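Local coordinates for protein carboxypeptidase Y inhibitor (Saccharomyces cerevisiae, PDB 1WPX) that inhibits the vacuolar serine protease carboxypeptidase Y specifically and potently, and belongs to the phosphatidylethanolamine-binding protein family, at residues D88-M94 and H112-L118. Sequence-based numbering, arbitrary orientation.
Sequences DLFTLVM and HLVECDL. With SO4 (sulfate ion), chain G.
M94 and H112 meet at one end of an antiparallel strand pair in the PEBP-fold sheet, axes at 178°. H112 and L113 both face M94, a classic beta bulge, while D117 and L118 both face F90, a G1 bulge. At the first, M94 O accepts from H112 N at 2.9 Å and, less directly, from L113 N at 3.3 Å. The M94 chain leaves with CG anti to its own N (chi1 -172°) and bends at chi3, bringing CE to 3.5 Å from H112 CB; SD lies obliquely, 5.4 Å from the imidazole centroid. H112 ND1 bonds to M151 O, fixing the ring's rotation and directing NE2 at a sulfate, probably from the crystallisation liquor, that A154 N and Y164 OH also bind, consistent with the family's anion-binding pocket. A leucine here would probably leave M151 O and the sulfate without these N-H partners. On one sheet face, M94 CB packs on L113 CB (3.7 Å) and L92 CB on L118 CD1 (3.8 Å). V93 and V114 occupy the other, touching V198 and W201 of helix 198-203. H112 NE2 donates to sulfate O4 at the ring edge, near its plane, at 2.7 Å and 165°.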
loop_
_atom_site.group_PDB
_atom_site.type_symbol
_atom_site.label_atom_id
_atom_site.label_comp_id
_atom_site.label_asym_id
_atom_site.label_seq_id
_atom_site.Cartn_x
_atom_site.Cartn_y
_atom_site.Cartn_z
ATOM N N ASP B 88 -22.025 16.959 22.331
ATOM C CA ASP B 88 -20.738 17.234 21.712
ATOM C C ASP B 88 -20.698 18.238 20.572
ATOM O O ASP B 88 -21.444 18.141 19.603
ATOM C CB ASP B 88 -20.093 15.934 21.233
ATOM C CG ASP B 88 -19.560 15.087 22.372
ATOM O OD1 ASP B 88 -19.468 15.600 23.512
ATOM O OD2 ASP B 88 -19.220 13.907 22.117
ATOM N N LEU B 89 -19.805 19.206 20.711
ATOM C CA LEU B 89 -19.583 20.224 19.704
ATOM C C LEU B 89 -18.095 20.145 19.374
ATOM O O LEU B 89 -17.263 19.987 20.267
ATOM C CB LEU B 89 -19.940 21.605 20.248
ATOM C CG LEU B 89 -21.430 21.885 20.461
ATOM C CD1 LEU B 89 -21.604 23.295 21.008
ATOM C CD2 LEU B 89 -22.180 21.736 19.145
ATOM N N PHE B 90 -17.752 20.234 18.096
ATOM C CA PHE B 90 -16.350 20.139 17.712
ATOM C C PHE B 90 -15.767 21.372 17.038
ATOM O O PHE B 90 -16.492 22.243 16.546
ATOM C CB PHE B 90 -16.136 18.931 16.795
ATOM C CG PHE B 90 -16.579 17.632 17.392
ATOM C CD1 PHE B 90 -17.915 17.247 17.335
ATOM C CD2 PHE B 90 -15.665 16.801 18.032
ATOM C CE1 PHE B 90 -18.338 16.055 17.907
ATOM C CE2 PHE B 90 -16.071 15.603 18.611
ATOM C CZ PHE B 90 -17.412 15.228 18.550
ATOM N N THR B 91 -14.440 21.432 17.038
ATOM C CA THR B 91 -13.701 22.510 16.404
ATOM C C THR B 91 -12.700 21.893 15.436
ATOM O O THR B 91 -11.931 20.997 15.791
ATOM C CB THR B 91 -12.955 23.379 17.437
ATOM O OG1 THR B 91 -13.872 24.312 18.018
ATOM C CG2 THR B 91 -11.805 24.138 16.772
ATOM N N LEU B 92 -12.728 22.386 14.206
ATOM C CA LEU B 92 -11.852 21.907 13.149
ATOM C C LEU B 92 -10.830 22.991 12.825
ATOM O O LEU B 92 -11.190 24.108 12.445
ATOM C CB LEU B 92 -12.696 21.576 11.917
ATOM C CG LEU B 92 -12.221 20.503 10.944
ATOM C CD1 LEU B 92 -11.555 19.343 11.676
ATOM C CD2 LEU B 92 -13.434 20.018 10.178
ATOM N N VAL B 93 -9.557 22.650 12.979
ATOM C CA VAL B 93 -8.465 23.583 12.728
ATOM C C VAL B 93 -7.537 23.162 11.588
ATOM O O VAL B 93 -7.377 21.979 11.313
ATOM C CB VAL B 93 -7.598 23.746 14.004
ATOM C CG1 VAL B 93 -6.331 24.535 13.695
ATOM C CG2 VAL B 93 -8.397 24.441 15.084
ATOM N N MET B 94 -6.940 24.146 10.918
ATOM C CA MET B 94 -5.967 23.880 9.865
ATOM C C MET B 94 -4.810 24.849 10.072
ATOM O O MET B 94 -4.994 26.063 10.035
ATOM C CB MET B 94 -6.546 24.081 8.467
ATOM C CG MET B 94 -5.580 23.601 7.382
ATOM S SD MET B 94 -6.143 23.863 5.685
ATOM C CE MET B 94 -4.661 24.554 4.952
ATOM N N HIS B 112 -4.903 28.789 8.969
ATOM C CA HIS B 112 -5.610 28.628 7.711
ATOM C C HIS B 112 -7.116 28.441 7.855
ATOM O O HIS B 112 -7.888 28.819 6.968
ATOM C CB HIS B 112 -5.020 27.440 6.943
ATOM C CG HIS B 112 -3.755 27.765 6.213
ATOM N ND1 HIS B 112 -3.747 28.384 4.983
ATOM C CD2 HIS B 112 -2.457 27.587 6.554
ATOM C CE1 HIS B 112 -2.497 28.572 4.595
ATOM N NE2 HIS B 112 -1.696 28.098 5.531
ATOM N N LEU B 113 -7.540 27.869 8.974
ATOM C CA LEU B 113 -8.957 27.617 9.169
ATOM C C LEU B 113 -9.273 27.275 10.612
ATOM O O LEU B 113 -8.457 26.667 11.311
ATOM C CB LEU B 113 -9.387 26.479 8.236
ATOM C CG LEU B 113 -10.798 25.885 8.198
ATOM C CD1 LEU B 113 -10.972 24.924 9.346
ATOM C CD2 LEU B 113 -11.839 26.990 8.222
ATOM N N VAL B 114 -10.457 27.694 11.051
ATOM C CA VAL B 114 -10.941 27.442 12.403
ATOM C C VAL B 114 -12.461 27.497 12.417
ATOM O O VAL B 114 -13.042 28.573 12.420
ATOM C CB VAL B 114 -10.424 28.483 13.417
ATOM C CG1 VAL B 114 -11.100 28.265 14.762
ATOM C CG2 VAL B 114 -8.931 28.359 13.581
ATOM N N GLU B 115 -13.091 26.328 12.416
ATOM C CA GLU B 115 -14.545 26.217 12.441
ATOM C C GLU B 115 -14.968 25.663 13.795
ATOM O O GLU B 115 -14.408 24.667 14.264
ATOM C CB GLU B 115 -15.015 25.262 11.358
ATOM C CG GLU B 115 -15.750 25.912 10.228
ATOM C CD GLU B 115 -16.417 24.882 9.357
ATOM O OE1 GLU B 115 -15.690 24.070 8.744
ATOM O OE2 GLU B 115 -17.666 24.877 9.298
ATOM N N CYS B 116 -15.962 26.289 14.418
ATOM C CA CYS B 116 -16.411 25.836 15.727
ATOM C C CYS B 116 -17.897 25.535 15.800
ATOM O O CYS B 116 -18.657 25.830 14.871
ATOM C CB CYS B 116 -16.060 26.874 16.790
ATOM S SG CYS B 116 -14.344 27.416 16.749
ATOM N N ASP B 117 -18.294 24.945 16.925
ATOM C CA ASP B 117 -19.680 24.586 17.179
ATOM C C ASP B 117 -20.207 23.670 16.078
ATOM O O ASP B 117 -21.301 23.875 15.552
ATOM C CB ASP B 117 -20.541 25.845 17.272
ATOM C CG ASP B 117 -19.886 26.941 18.092
ATOM O OD1 ASP B 117 -19.450 26.665 19.234
ATOM O OD2 ASP B 117 -19.808 28.085 17.590
ATOM N N LEU B 118 -19.406 22.662 15.739
ATOM C CA LEU B 118 -19.751 21.678 14.721
ATOM C C LEU B 118 -20.327 20.462 15.421
ATOM O O LEU B 118 -19.803 20.038 16.447
ATOM C CB LEU B 118 -18.500 21.237 13.961
ATOM C CG LEU B 118 -17.896 22.118 12.872
ATOM C CD1 LEU B 118 -16.442 21.733 12.650
ATOM C CD2 LEU B 118 -18.705 21.960 11.593
HETATM S S SO4 G . 1.155 29.315 4.148
HETATM O O1 SO4 G . 0.676 30.698 4.324
HETATM O O2 SO4 G . 0.361 28.658 3.093
HETATM O O3 SO4 G . 2.579 29.337 3.762
HETATM O O4 SO4 G . 1.007 28.582 5.417
#